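Local atomic coordinates of lipase (Pelosinus fermentans, PDB entry 5AH0), a protein that hydrolyses ester bonds as a lipase of the alpha/beta-hydrolase clan and also degrades the polyester poly(butylene adipate-co-terephthalate). Residues T78-S83 with T231-N236; Y72-S77 with N136-Q141; G11-G16 with Y198-D203; F178-V183 with Y218-F223. All coordinates share one frame; numbering follows the deposited sequence.

Interaction 1: residues T78-S83 with T231-N236. With ZN (zinc ion), chain C.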
loop_
_atom_site.group_PDB
_atom_site.type_symbol
_atom_site.label_atom_id
_atom_site.label_comp_id
_atom_site.label_asym_id
_atom_site.label_seq_id
_atom_site.Cartn_x
_atom_site.Cartn_y
_atom_site.Cartn_z
ATOM N N THR A 78 -13.253 -18.435 -5.195
ATOM C CA THR A 78 -14.166 -19.439 -4.671
ATOM C C THR A 78 -13.889 -19.744 -3.208
ATOM O O THR A 78 -14.810 -19.792 -2.395
ATOM C CB THR A 78 -14.087 -20.753 -5.472
ATOM O OG1 THR A 78 -14.160 -20.470 -6.874
ATOM C CG2 THR A 78 -15.233 -21.675 -5.083
ATOM N N GLN A 79 -12.618 -19.962 -2.882
ATOM C CA GLN A 79 -12.228 -20.287 -1.513
ATOM C C GLN A 79 -12.588 -19.175 -0.524
ATOM O O GLN A 79 -12.925 -19.439 0.629
ATOM C CB GLN A 79 -10.729 -20.573 -1.447
ATOM C CG GLN A 79 -10.189 -20.681 -0.035
ATOM C CD GLN A 79 -8.690 -20.871 0.003
ATOM O OE1 GLN A 79 -7.968 -20.083 0.621
ATOM N NE2 GLN A 79 -8.211 -21.929 -0.655
ATOM N N LYS A 80 -12.522 -17.931 -0.977
ATOM C CA LYS A 80 -12.832 -16.814 -0.104
ATOM C C LYS A 80 -14.289 -16.363 -0.239
ATOM O O LYS A 80 -14.821 -15.703 0.650
ATOM C CB LYS A 80 -11.892 -15.650 -0.392
ATOM C CG LYS A 80 -10.685 -15.603 0.521
ATOM C CD LYS A 80 -9.722 -16.752 0.261
ATOM C CE LYS A 80 -8.531 -16.732 1.223
ATOM N NZ LYS A 80 -8.814 -17.469 2.493
ATOM N N GLY A 81 -14.934 -16.704 -1.349
ATOM C CA GLY A 81 -16.305 -16.278 -1.565
ATOM C C GLY A 81 -16.415 -14.932 -2.263
ATOM O O GLY A 81 -17.114 -14.037 -1.788
ATOM N N HIS A 82 -15.717 -14.800 -3.391
ATOM C CA HIS A 82 -15.663 -13.559 -4.170
ATOM C C HIS A 82 -16.677 -13.446 -5.292
ATOM O O HIS A 82 -17.557 -14.273 -5.453
ATOM C CB HIS A 82 -14.294 -13.405 -4.837
ATOM C CG HIS A 82 -13.257 -12.745 -3.991
ATOM N ND1 HIS A 82 -13.562 -12.005 -2.874
ATOM C CD2 HIS A 82 -11.907 -12.725 -4.103
ATOM C CE1 HIS A 82 -12.443 -11.546 -2.338
ATOM N NE2 HIS A 82 -11.425 -11.974 -3.063
ATOM N N SER A 83 -16.527 -12.363 -6.044
ATOM C CA SER A 83 -16.780 -12.349 -7.469
ATOM C C SER A 83 -15.397 -12.562 -8.044
ATOM O O SER A 83 -14.454 -11.903 -7.613
ATOM C CB SER A 83 -17.376 -11.027 -7.952
ATOM O OG SER A 83 -18.491 -10.638 -7.177
ATOM N N THR A 231 -13.871 -13.586 7.248
ATOM C CA THR A 231 -12.825 -13.891 6.284
ATOM C C THR A 231 -11.450 -13.434 6.760
ATOM O O THR A 231 -11.332 -12.643 7.696
ATOM C CB THR A 231 -13.112 -13.248 4.923
ATOM O OG1 THR A 231 -12.064 -13.590 4.015
ATOM C CG2 THR A 231 -13.156 -11.753 5.053
ATOM N N ASN A 232 -10.409 -13.954 6.122
ATOM C CA ASN A 232 -9.054 -13.481 6.371
ATOM C C ASN A 232 -8.520 -12.812 5.110
ATOM O O ASN A 232 -7.316 -12.727 4.906
ATOM C CB ASN A 232 -8.134 -14.628 6.802
ATOM C CG ASN A 232 -7.910 -15.648 5.694
ATOM O OD1 ASN A 232 -8.730 -15.789 4.786
ATOM N ND2 ASN A 232 -6.789 -16.357 5.761
ATOM N N ASP A 233 -9.439 -12.352 4.265
ATOM C CA ASP A 233 -9.101 -11.812 2.950
ATOM C C ASP A 233 -9.340 -10.316 2.861
ATOM O O ASP A 233 -9.692 -9.797 1.802
ATOM C CB ASP A 233 -9.914 -12.532 1.864
ATOM C CG ASP A 233 -9.383 -12.273 0.456
ATOM O OD1 ASP A 233 -8.144 -12.281 0.270
ATOM O OD2 ASP A 233 -10.211 -12.063 -0.463
ATOM N N LEU A 234 -9.132 -9.615 3.966
ATOM C CA LEU A 234 -9.236 -8.164 3.950
ATOM C C LEU A 234 -7.994 -7.535 4.584
ATOM O O LEU A 234 -7.160 -8.246 5.164
ATOM C CB LEU A 234 -10.510 -7.725 4.660
ATOM C CG LEU A 234 -11.780 -8.053 3.874
ATOM C CD1 LEU A 234 -13.001 -7.949 4.756
ATOM C CD2 LEU A 234 -11.918 -7.130 2.685
ATOM N N ALA A 235 -7.866 -6.214 4.460
ATOM C CA ALA A 235 -6.688 -5.508 4.971
ATOM C C ALA A 235 -6.459 -5.772 6.457
ATOM O O ALA A 235 -5.320 -5.932 6.888
ATOM C CB ALA A 235 -6.807 -4.012 4.722
ATOM N N ASN A 236 -7.543 -5.864 7.225
ATOM C CA ASN A 236 -7.440 -6.001 8.674
ATOM C C ASN A 236 -6.718 -7.291 9.095
ATOM O O ASN A 236 -6.080 -7.337 10.144
ATOM C CB ASN A 236 -8.831 -5.918 9.310
ATOM C CG ASN A 236 -9.712 -7.090 8.932
ATOM O OD1 ASN A 236 -9.582 -7.645 7.841
ATOM N ND2 ASN A 236 -10.620 -7.469 9.827
HETATM ZN ZN ZN C . -9.495 -11.989 -2.309
#

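Interaction 2: residues Y72-S77 with N136-Q141. With ZN (zinc ion), chain C.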
loop_
_atom_site.group_PDB
_atom_site.type_symbol
_atom_site.label_atom_id
_atom_site.label_comp_id
_atom_site.label_asym_id
_atom_site.label_seq_id
_atom_site.Cartn_x
_atom_site.Cartn_y
_atom_site.Cartn_z
ATOM N N TYR A 72 -9.280 -11.921 -9.760
ATOM C CA TYR A 72 -8.786 -12.322 -8.450
ATOM C C TYR A 72 -8.376 -13.795 -8.444
ATOM O O TYR A 72 -7.685 -14.250 -7.528
ATOM C CB TYR A 72 -9.839 -12.051 -7.378
ATOM C CG TYR A 72 -10.205 -10.591 -7.282
ATOM C CD1 TYR A 72 -9.303 -9.660 -6.766
ATOM C CD2 TYR A 72 -11.438 -10.133 -7.733
ATOM C CE1 TYR A 72 -9.623 -8.319 -6.690
ATOM C CE2 TYR A 72 -11.771 -8.794 -7.658
ATOM C CZ TYR A 72 -10.859 -7.891 -7.135
ATOM O OH TYR A 72 -11.189 -6.561 -7.065
ATOM N N GLY A 73 -8.801 -14.534 -9.470
ATOM C CA GLY A 73 -8.398 -15.919 -9.637
ATOM C C GLY A 73 -9.531 -16.909 -9.456
ATOM O O GLY A 73 -10.428 -16.689 -8.644
ATOM N N HIS A 74 -9.491 -18.007 -10.207
ATOM C CA HIS A 74 -10.546 -19.009 -10.129
ATOM C C HIS A 74 -10.603 -19.669 -8.745
ATOM O O HIS A 74 -11.662 -19.710 -8.107
ATOM C CB HIS A 74 -10.352 -20.070 -11.214
ATOM C CG HIS A 74 -11.472 -21.057 -11.290
ATOM N ND1 HIS A 74 -12.788 -20.676 -11.446
ATOM C CD2 HIS A 74 -11.477 -22.410 -11.230
ATOM C CE1 HIS A 74 -13.554 -21.751 -11.478
ATOM N NE2 HIS A 74 -12.783 -22.817 -11.351
ATOM N N ALA A 75 -9.464 -20.178 -8.286
ATOM C CA ALA A 75 -9.377 -20.832 -6.981
ATOM C C ALA A 75 -9.584 -19.851 -5.813
ATOM O O ALA A 75 -10.457 -20.060 -4.963
ATOM C CB ALA A 75 -8.037 -21.543 -6.844
ATOM N N HIS A 76 -8.778 -18.789 -5.776
ATOM C CA HIS A 76 -8.838 -17.819 -4.683
ATOM C C HIS A 76 -10.246 -17.291 -4.444
ATOM O O HIS A 76 -10.722 -17.293 -3.309
ATOM C CB HIS A 76 -7.904 -16.635 -4.947
ATOM C CG HIS A 76 -8.023 -15.545 -3.924
ATOM N ND1 HIS A 76 -7.251 -15.506 -2.784
ATOM C CD2 HIS A 76 -8.856 -14.476 -3.854
ATOM C CE1 HIS A 76 -7.592 -14.451 -2.062
ATOM N NE2 HIS A 76 -8.562 -13.815 -2.688
ATOM N N SER A 77 -10.902 -16.847 -5.513
ATOM C CA SER A 77 -12.240 -16.265 -5.421
ATOM C C SER A 77 -13.206 -17.194 -4.718
ATOM O O SER A 77 -13.899 -16.789 -3.784
ATOM C CB SER A 77 -12.799 -15.944 -6.804
ATOM O OG SER A 77 -11.818 -15.374 -7.641
ATOM N N ASN A 136 -3.370 -25.015 -11.970
ATOM C CA ASN A 136 -3.927 -26.354 -11.917
ATOM C C ASN A 136 -5.421 -26.338 -12.150
ATOM O O ASN A 136 -5.909 -26.830 -13.170
ATOM C CB ASN A 136 -3.623 -27.000 -10.566
ATOM C CG ASN A 136 -2.152 -27.268 -10.373
ATOM O OD1 ASN A 136 -1.341 -27.012 -11.264
ATOM N ND2 ASN A 136 -1.791 -27.766 -9.197
ATOM N N THR A 137 -6.139 -25.761 -11.196
ATOM C CA THR A 137 -7.589 -25.769 -11.230
ATOM C C THR A 137 -8.153 -24.474 -11.790
ATOM O O THR A 137 -8.368 -23.514 -11.045
ATOM C CB THR A 137 -8.170 -26.002 -9.836
ATOM O OG1 THR A 137 -7.361 -26.953 -9.136
ATOM C CG2 THR A 137 -9.603 -26.513 -9.941
ATOM N N THR A 138 -8.374 -24.443 -13.100
ATOM C CA THR A 138 -9.038 -23.319 -13.751
ATOM C C THR A 138 -9.545 -23.842 -15.087
ATOM O O THR A 138 -8.786 -24.427 -15.860
ATOM C CB THR A 138 -8.088 -22.079 -13.922
ATOM O OG1 THR A 138 -8.799 -20.975 -14.501
ATOM C CG2 THR A 138 -6.870 -22.413 -14.773
ATOM N N PRO A 139 -10.845 -23.647 -15.356
ATOM C CA PRO A 139 -11.464 -24.293 -16.520
ATOM C C PRO A 139 -10.784 -23.873 -17.816
ATOM O O PRO A 139 -10.080 -24.662 -18.442
ATOM C CB PRO A 139 -12.922 -23.822 -16.467
ATOM C CG PRO A 139 -12.980 -22.715 -15.470
ATOM C CD PRO A 139 -11.658 -22.550 -14.806
ATOM N N SER A 140 -10.976 -22.626 -18.196
ATOM C CA SER A 140 -10.188 -22.043 -19.255
ATOM C C SER A 140 -10.105 -20.572 -18.946
ATOM O O SER A 140 -10.618 -20.117 -17.912
ATOM C CB SER A 140 -10.801 -22.283 -20.631
ATOM O OG SER A 140 -12.033 -21.604 -20.768
ATOM N N GLN A 141 -9.429 -19.839 -19.820
ATOM C CA GLN A 141 -9.372 -18.398 -19.698
ATOM C C GLN A 141 -8.776 -17.997 -18.342
ATOM O O GLN A 141 -9.412 -17.286 -17.567
ATOM C CB GLN A 141 -10.774 -17.812 -19.876
ATOM C CG GLN A 141 -10.842 -16.638 -20.818
ATOM C CD GLN A 141 -12.209 -15.992 -20.837
ATOM O OE1 GLN A 141 -12.438 -14.980 -20.169
ATOM N NE2 GLN A 141 -13.134 -16.580 -21.595
HETATM ZN ZN ZN C . -9.495 -11.989 -2.309
#

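Interaction 3: residues G11-G16 with Y198-D203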
loop_
_atom_site.group_PDB
_atom_site.type_symbol
_atom_site.label_atom_id
_atom_site.label_comp_id
_atom_site.label_asym_id
_atom_site.label_seq_id
_atom_site.Cartn_x
_atom_site.Cartn_y
_atom_site.Cartn_z
ATOM N N GLY A 11 -1.310 3.158 0.071
ATOM C CA GLY A 11 -1.419 2.132 1.090
ATOM C C GLY A 11 -2.818 1.958 1.658
ATOM O O GLY A 11 -3.820 2.065 0.947
ATOM N N PHE A 12 -2.873 1.663 2.951
ATOM C CA PHE A 12 -4.123 1.479 3.677
ATOM C C PHE A 12 -4.984 2.755 3.673
ATOM O O PHE A 12 -4.516 3.809 4.068
ATOM C CB PHE A 12 -3.782 1.012 5.097
ATOM C CG PHE A 12 -4.948 0.952 6.037
ATOM C CD1 PHE A 12 -6.154 0.388 5.654
ATOM C CD2 PHE A 12 -4.822 1.452 7.322
ATOM C CE1 PHE A 12 -7.228 0.336 6.540
ATOM C CE2 PHE A 12 -5.880 1.407 8.209
ATOM C CZ PHE A 12 -7.087 0.845 7.820
ATOM N N MET A 13 -6.232 2.634 3.215
ATOM C CA MET A 13 -7.190 3.747 3.103
ATOM C C MET A 13 -6.808 4.789 2.066
ATOM O O MET A 13 -7.429 5.852 1.994
ATOM C CB MET A 13 -7.388 4.458 4.444
ATOM C CG MET A 13 -7.921 3.590 5.567
ATOM S SD MET A 13 -9.553 2.964 5.213
ATOM C CE MET A 13 -10.489 4.449 4.851
ATOM N N GLY A 14 -5.800 4.483 1.259
ATOM C CA GLY A 14 -5.399 5.367 0.177
ATOM C C GLY A 14 -6.496 5.518 -0.860
ATOM O O GLY A 14 -7.387 4.668 -0.943
ATOM N N TRP A 15 -6.427 6.595 -1.646
ATOM C CA TRP A 15 -7.466 6.955 -2.627
ATOM C C TRP A 15 -6.894 7.408 -3.976
ATOM O O TRP A 15 -5.749 7.852 -4.057
ATOM C CB TRP A 15 -8.364 8.061 -2.054
ATOM C CG TRP A 15 -7.628 9.321 -1.755
ATOM C CD1 TRP A 15 -7.473 10.405 -2.582
ATOM C CD2 TRP A 15 -6.937 9.642 -0.541
ATOM N NE1 TRP A 15 -6.717 11.377 -1.953
ATOM C CE2 TRP A 15 -6.390 10.939 -0.696
ATOM C CE3 TRP A 15 -6.732 8.967 0.665
ATOM C CZ2 TRP A 15 -5.651 11.563 0.308
ATOM C CZ3 TRP A 15 -5.986 9.588 1.654
ATOM C CH2 TRP A 15 -5.454 10.869 1.467
ATOM N N GLY A 16 -7.695 7.287 -5.036
ATOM C CA GLY A 16 -7.242 7.592 -6.383
ATOM C C GLY A 16 -7.489 9.034 -6.786
ATOM O O GLY A 16 -8.217 9.759 -6.109
ATOM N N TYR A 198 -15.382 9.265 -2.284
ATOM C CA TYR A 198 -14.533 8.226 -1.730
ATOM C C TYR A 198 -15.242 6.892 -1.882
ATOM O O TYR A 198 -16.436 6.786 -1.612
ATOM C CB TYR A 198 -14.203 8.508 -0.260
ATOM C CG TYR A 198 -13.083 7.655 0.296
ATOM C CD1 TYR A 198 -13.300 6.320 0.636
ATOM C CD2 TYR A 198 -11.807 8.183 0.494
ATOM C CE1 TYR A 198 -12.272 5.524 1.156
ATOM C CE2 TYR A 198 -10.765 7.394 1.012
ATOM C CZ TYR A 198 -11.015 6.069 1.340
ATOM O OH TYR A 198 -10.009 5.286 1.844
ATOM N N ASP A 199 -14.517 5.877 -2.332
ATOM C CA ASP A 199 -15.120 4.578 -2.570
ATOM C C ASP A 199 -14.277 3.430 -2.022
ATOM O O ASP A 199 -13.081 3.352 -2.293
ATOM C CB ASP A 199 -15.352 4.371 -4.062
ATOM C CG ASP A 199 -15.900 2.996 -4.366
ATOM O OD1 ASP A 199 -16.677 2.474 -3.532
ATOM O OD2 ASP A 199 -15.550 2.435 -5.422
ATOM N N PHE A 200 -14.901 2.516 -1.284
ATOM C CA PHE A 200 -14.127 1.456 -0.650
ATOM C C PHE A 200 -13.776 0.330 -1.603
ATOM O O PHE A 200 -12.919 -0.507 -1.293
ATOM C CB PHE A 200 -14.858 0.925 0.578
ATOM C CG PHE A 200 -14.941 1.934 1.682
ATOM C CD1 PHE A 200 -13.830 2.207 2.462
ATOM C CD2 PHE A 200 -16.118 2.617 1.934
ATOM C CE1 PHE A 200 -13.887 3.146 3.471
ATOM C CE2 PHE A 200 -16.187 3.552 2.946
ATOM C CZ PHE A 200 -15.067 3.822 3.711
ATOM N N LYS A 201 -14.418 0.341 -2.771
ATOM C CA LYS A 201 -14.128 -0.616 -3.832
ATOM C C LYS A 201 -14.221 -2.050 -3.324
ATOM O O LYS A 201 -13.259 -2.819 -3.408
ATOM C CB LYS A 201 -12.747 -0.337 -4.428
ATOM C CG LYS A 201 -12.596 1.070 -4.975
ATOM C CD LYS A 201 -11.133 1.467 -5.087
ATOM C CE LYS A 201 -10.951 2.981 -5.013
ATOM N NZ LYS A 201 -9.749 3.359 -4.171
ATOM N N LEU A 202 -15.371 -2.390 -2.755
ATOM C CA LEU A 202 -15.603 -3.747 -2.277
ATOM C C LEU A 202 -16.746 -4.402 -3.034
ATOM O O LEU A 202 -17.604 -5.049 -2.439
ATOM C CB LEU A 202 -15.889 -3.735 -0.776
ATOM C CG LEU A 202 -14.707 -3.144 -0.005
ATOM C CD1 LEU A 202 -15.059 -2.820 1.428
ATOM C CD2 LEU A 202 -13.549 -4.114 -0.059
ATOM N N ASP A 203 -16.744 -4.251 -4.353
ATOM C CA ASP A 203 -17.846 -4.763 -5.163
ATOM C C ASP A 203 -17.772 -6.286 -5.287
ATOM O O ASP A 203 -18.787 -6.943 -5.532
ATOM C CB ASP A 203 -17.854 -4.115 -6.547
ATOM C CG ASP A 203 -17.733 -2.595 -6.488
ATOM O OD1 ASP A 203 -17.860 -2.014 -5.386
ATOM O OD2 ASP A 203 -17.528 -1.977 -7.555
#

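Interaction 4: residues F178-V183 with Y218-F223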
loop_
_atom_site.group_PDB
_atom_site.type_symbol
_atom_site.label_atom_id
_atom_site.label_comp_id
_atom_site.label_asym_id
_atom_site.label_seq_id
_atom_site.Cartn_x
_atom_site.Cartn_y
_atom_site.Cartn_z
ATOM N N PHE A 178 -10.072 3.752 12.986
ATOM C CA PHE A 178 -9.136 4.492 12.166
ATOM C C PHE A 178 -9.705 4.730 10.771
ATOM O O PHE A 178 -9.581 5.818 10.223
ATOM C CB PHE A 178 -7.802 3.772 12.044
ATOM C CG PHE A 178 -6.823 4.519 11.204
ATOM C CD1 PHE A 178 -6.125 5.584 11.738
ATOM C CD2 PHE A 178 -6.652 4.211 9.866
ATOM C CE1 PHE A 178 -5.254 6.312 10.958
ATOM C CE2 PHE A 178 -5.776 4.939 9.077
ATOM C CZ PHE A 178 -5.083 5.987 9.622
ATOM N N ALA A 179 -10.312 3.704 10.187
ATOM C CA ALA A 179 -10.848 3.851 8.849
ATOM C C ALA A 179 -11.923 4.929 8.820
ATOM O O ALA A 179 -11.819 5.895 8.054
ATOM C CB ALA A 179 -11.397 2.532 8.346
ATOM N N LYS A 180 -12.937 4.768 9.670
ATOM C CA LYS A 180 -14.022 5.732 9.759
ATOM C C LYS A 180 -13.493 7.149 9.937
ATOM O O LYS A 180 -13.905 8.068 9.225
ATOM C CB LYS A 180 -14.949 5.379 10.916
ATOM C CG LYS A 180 -15.825 4.163 10.661
ATOM C CD LYS A 180 -16.299 3.563 11.977
ATOM C CE LYS A 180 -17.537 2.717 11.760
ATOM N NZ LYS A 180 -17.912 1.954 12.968
ATOM N N ASN A 181 -12.547 7.326 10.853
ATOM C CA ASN A 181 -12.038 8.661 11.129
ATOM C C ASN A 181 -11.213 9.236 9.983
ATOM O O ASN A 181 -11.215 10.445 9.766
ATOM C CB ASN A 181 -11.214 8.656 12.405
ATOM C CG ASN A 181 -12.078 8.724 13.639
ATOM O OD1 ASN A 181 -12.614 9.786 13.977
ATOM N ND2 ASN A 181 -12.229 7.590 14.322
ATOM N N LEU A 182 -10.528 8.388 9.225
ATOM C CA LEU A 182 -9.788 8.899 8.077
ATOM C C LEU A 182 -10.740 9.473 7.026
ATOM O O LEU A 182 -10.487 10.535 6.479
ATOM C CB LEU A 182 -8.915 7.818 7.447
ATOM C CG LEU A 182 -8.148 8.408 6.260
ATOM C CD1 LEU A 182 -6.665 8.334 6.465
ATOM C CD2 LEU A 182 -8.546 7.743 4.951
ATOM N N VAL A 183 -11.832 8.774 6.737
ATOM C CA VAL A 183 -12.807 9.299 5.786
ATOM C C VAL A 183 -13.402 10.591 6.309
ATOM O O VAL A 183 -13.477 11.584 5.595
ATOM C CB VAL A 183 -13.947 8.310 5.509
ATOM C CG1 VAL A 183 -14.946 8.911 4.514
ATOM C CG2 VAL A 183 -13.391 7.019 4.979
ATOM N N TYR A 218 -22.970 4.740 4.267
ATOM C CA TYR A 218 -22.207 3.809 3.447
ATOM C C TYR A 218 -20.984 3.321 4.225
ATOM O O TYR A 218 -20.729 2.111 4.290
ATOM C CB TYR A 218 -21.803 4.488 2.132
ATOM C CG TYR A 218 -20.784 3.749 1.286
ATOM C CD1 TYR A 218 -20.976 2.429 0.915
ATOM C CD2 TYR A 218 -19.607 4.381 0.881
ATOM C CE1 TYR A 218 -20.038 1.759 0.142
ATOM C CE2 TYR A 218 -18.663 3.719 0.113
ATOM C CZ TYR A 218 -18.884 2.406 -0.253
ATOM O OH TYR A 218 -17.951 1.736 -1.014
ATOM N N THR A 219 -20.253 4.258 4.834
ATOM C CA THR A 219 -19.060 3.928 5.620
ATOM C C THR A 219 -19.365 2.997 6.792
ATOM O O THR A 219 -18.690 1.980 6.977
ATOM C CB THR A 219 -18.370 5.199 6.180
ATOM O OG1 THR A 219 -18.188 6.160 5.132
ATOM C CG2 THR A 219 -17.017 4.854 6.769
ATOM N N ASN A 220 -20.375 3.350 7.582
ATOM C CA ASN A 220 -20.802 2.507 8.697
ATOM C C ASN A 220 -21.251 1.121 8.254
ATOM O O ASN A 220 -20.928 0.131 8.901
ATOM C CB ASN A 220 -21.911 3.188 9.503
ATOM C CG ASN A 220 -21.377 4.290 10.393
ATOM O OD1 ASN A 220 -20.217 4.253 10.812
ATOM N ND2 ASN A 220 -22.218 5.272 10.697
ATOM N N ARG A 221 -21.998 1.047 7.159
ATOM C CA ARG A 221 -22.482 -0.246 6.688
ATOM C C ARG A 221 -21.305 -1.145 6.296
ATOM O O ARG A 221 -21.329 -2.348 6.547
ATOM C CB ARG A 221 -23.442 -0.064 5.506
ATOM C CG ARG A 221 -23.977 -1.371 4.907
ATOM C CD ARG A 221 -25.156 -1.112 3.973
ATOM N NE ARG A 221 -24.775 -0.311 2.809
ATOM C CZ ARG A 221 -24.275 -0.804 1.677
ATOM N NH1 ARG A 221 -24.102 -2.114 1.532
ATOM N NH2 ARG A 221 -23.962 0.016 0.682
ATOM N N VAL A 222 -20.252 -0.558 5.734
ATOM C CA VAL A 222 -19.078 -1.336 5.347
ATOM C C VAL A 222 -18.363 -1.984 6.532
ATOM O O VAL A 222 -18.066 -3.180 6.503
ATOM C CB VAL A 222 -18.060 -0.464 4.591
ATOM C CG1 VAL A 222 -16.683 -1.144 4.547
ATOM C CG2 VAL A 222 -18.576 -0.128 3.194
ATOM N N PHE A 223 -18.108 -1.201 7.578
ATOM C CA PHE A 223 -17.296 -1.667 8.705
ATOM C C PHE A 223 -18.125 -2.273 9.847
ATOM O O PHE A 223 -17.583 -2.709 10.864
ATOM C CB PHE A 223 -16.422 -0.519 9.210
ATOM C CG PHE A 223 -15.388 -0.079 8.213
ATOM C CD1 PHE A 223 -14.191 -0.769 8.084
ATOM C CD2 PHE A 223 -15.631 0.990 7.372
ATOM C CE1 PHE A 223 -13.245 -0.385 7.157
ATOM C CE2 PHE A 223 -14.685 1.384 6.438
ATOM C CZ PHE A 223 -13.491 0.695 6.330
#

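Interaction 1: residues T78-S83 with T231-N236
The imidazole of His82 and the carboxylate of Asp233 meet tip to tip on one zinc ion. Asp233 OD2 lies oblique to the imidazole, and the ring and carboxylate planes are 46° apart. The ring binds the metal through His82 NE2, 2.1 Å from zinc. Trp205 meets the same ring edge-to-face, and the rings of His76 and Tyr72 meet it at shallower tilts. Asp233 OD2 binds zinc at 2.0 Å, while Asp233 OD1 stays 2.9 Å from the metal. His82 NE2 and Asp233 OD2 are 2.9 Å apart as two ligands of one ion, not as a hydrogen-bonded pair. Asp56 and His76 complete this two-aspartate, two-histidine site. His82 follows a helix that ends in a Schellman motif, with Gly81 at positive phi as the C-prime residue. On the other segment, Thr231 OG1 accepts from Asp233 N in an ST turn that ends on the ligand residue itself. Lys80 crosses Asp233 beside the site, with Lys80 CG 3.4 Å from Asp233 CB. The lysine chain bends at chi2, and a second bend at chi4 (88°) sets NZ near Asn232. Lys80 NZ donates to Asn232 OD1 at 2.8 Å, in the carbonyl plane and on a lone pair. The same ammonium group makes a weak bond to Gln79 OE1.

Interaction 2: residues Y72-S77 with N136-Q141
His74 meets Pro139 tip to tip, with CD of the proline over one face of the imidazole. Pro139 CD sits over the ring centre, 3.6 Å from the centroid of the His74 ring and 12° off its normal. This is a CH-pi contact. Pro139 CG is farther off, 4.1 Å from His74 NE2. At the edge, in the ring plane, the backbone oxygen Thr137 O lies 3.3 Å from His74 CD2. Thr138 approaches obliquely: its CA is 3.6 Å from His74 CD2, and its OG1 is 3.7 Å from His74 CB. In His74, chi1 of -174° puts CG anti to the backbone N, on a CB that already points toward the loop. The contact ties the first turn of the zinc-bearing helix 74-80, with Gly73 at its N-cap, to the loop between helix 132-136 and strand 153-159, at the surface of the alpha/beta-hydrolase fold. Behind it, Glu134 of helix 132-136 accepts hydrogen bonds from Ala75 N and His76 N, so a carboxylate holds the start of helix 74-80. Two residues beyond His74, the helix supplies one ligand of the zinc site: His76 NE2 is 2.1 Å from the zinc ion. The His76 ring is stacked with Trp55. Tyr72, ahead of the helix, hydrogen-bonds through OH to Glu60.

Interaction 3: residues G11-G16 with Y198-D203
The loop after strand 6-9 makes a type II beta turn from Gly11 to Gly14, closed by Gly14 N to Gly11 O. In alpha/beta-hydrolase lipases the loop after the corresponding strand commonly supplies part of the oxyanion hole, and the turn here is consistent with that placing. Tyr198 reaches the turn with its hydroxyl. This group donates to Met13 O at 2.6 Å, approaching from above the carbonyl plane, 48° out of it. The C=O...OH angle is 108°. The Met13 side chain crosses Tyr198 at about a right angle. The chain bends at chi2, and chi3 (-54°) sets the methyl beside the phenol, with Met13 CE 3.2 Å from Tyr198 OH. The same methyl reaches the edge of the Phe200 ring, 3.9 Å from Phe200 CE1. Trp15 takes part through its CB, 4.0 Å from Tyr198 CE2, while its NE1 bonds to Leu23 O. Beyond Tyr198, Asp199 OD1 accepts from Lys201 N in an Asx turn. Met13 also packs on helix 173-190, and Phe200 on helix 215-223. The contact is buried, and a tyrosine hydroxyl supplies a partner for the Met13 carbonyl among mostly apolar groups.

Interaction 4: residues F178-V183 with Y218-F223
The apolar part of the contact centres on Ala179 and Phe223. Ala179 CB lies 3.4 Å from Phe223 CZ, and CE1 and CE2 of the same ring are also close, so the methyl meets the far end of the phenyl group. Its approach to the ring is oblique. Val222 CG1 lies over one face of the ring, offset toward the rim, and Phe200 and Trp228 meet the ring from other parts of the chain. A second apolar contact joins Lys180 CG to Thr219 CG2 at 4.1 Å. Val183 CG1 reaches Thr219 OG1 more loosely, at 4.3 Å; this hydroxyl hydrogen-bonds to Leu215 O in its own helix. The polar part is slight. Lys180 extends beyond CG and crosses Asn220 at about a right angle. Lys180 CE lies 3.2 Å from Asn220 OD1, a methylene-to-oxygen contact and not a hydrogen bond. Lys180 NZ makes a weak hydrogen bond to Asn224 OD1. Lys180 and Thr219 are nearest in backbone, their CA atoms 6.8 Å apart. The axes of segments 178-183 and 218-223 approach to 10.5 Å and their directions differ by 164°. This is a nearly antiparallel packing of helices 173-190 and 215-223, which a long connection joins within the alpha/beta-hydrolase chain.

In the fold
Interactions 1 and 2 are surface contacts that share helix 74-80 and the zinc ion. His82 N lies 2.7 Å from Ser77 O where they meet, a probable hydrogen bond. Interaction 1 is built on metal ligands and a lysine-to-asparagine hydrogen bond, interaction 2 on a proline over an imidazole. Interaction 3 is buried and joins two loops through a tyrosine hydroxyl hydrogen bond and apolar groups. Interaction 4 is partly buried and mainly apolar, between two helices. Interactions 3 and 4 touch: Tyr218 OH meets Phe200 N and Asp199 OD1, and Met13 packs on Leu182. Interactions 2 and 4 are the farthest apart, their centres about 32 Å from each other.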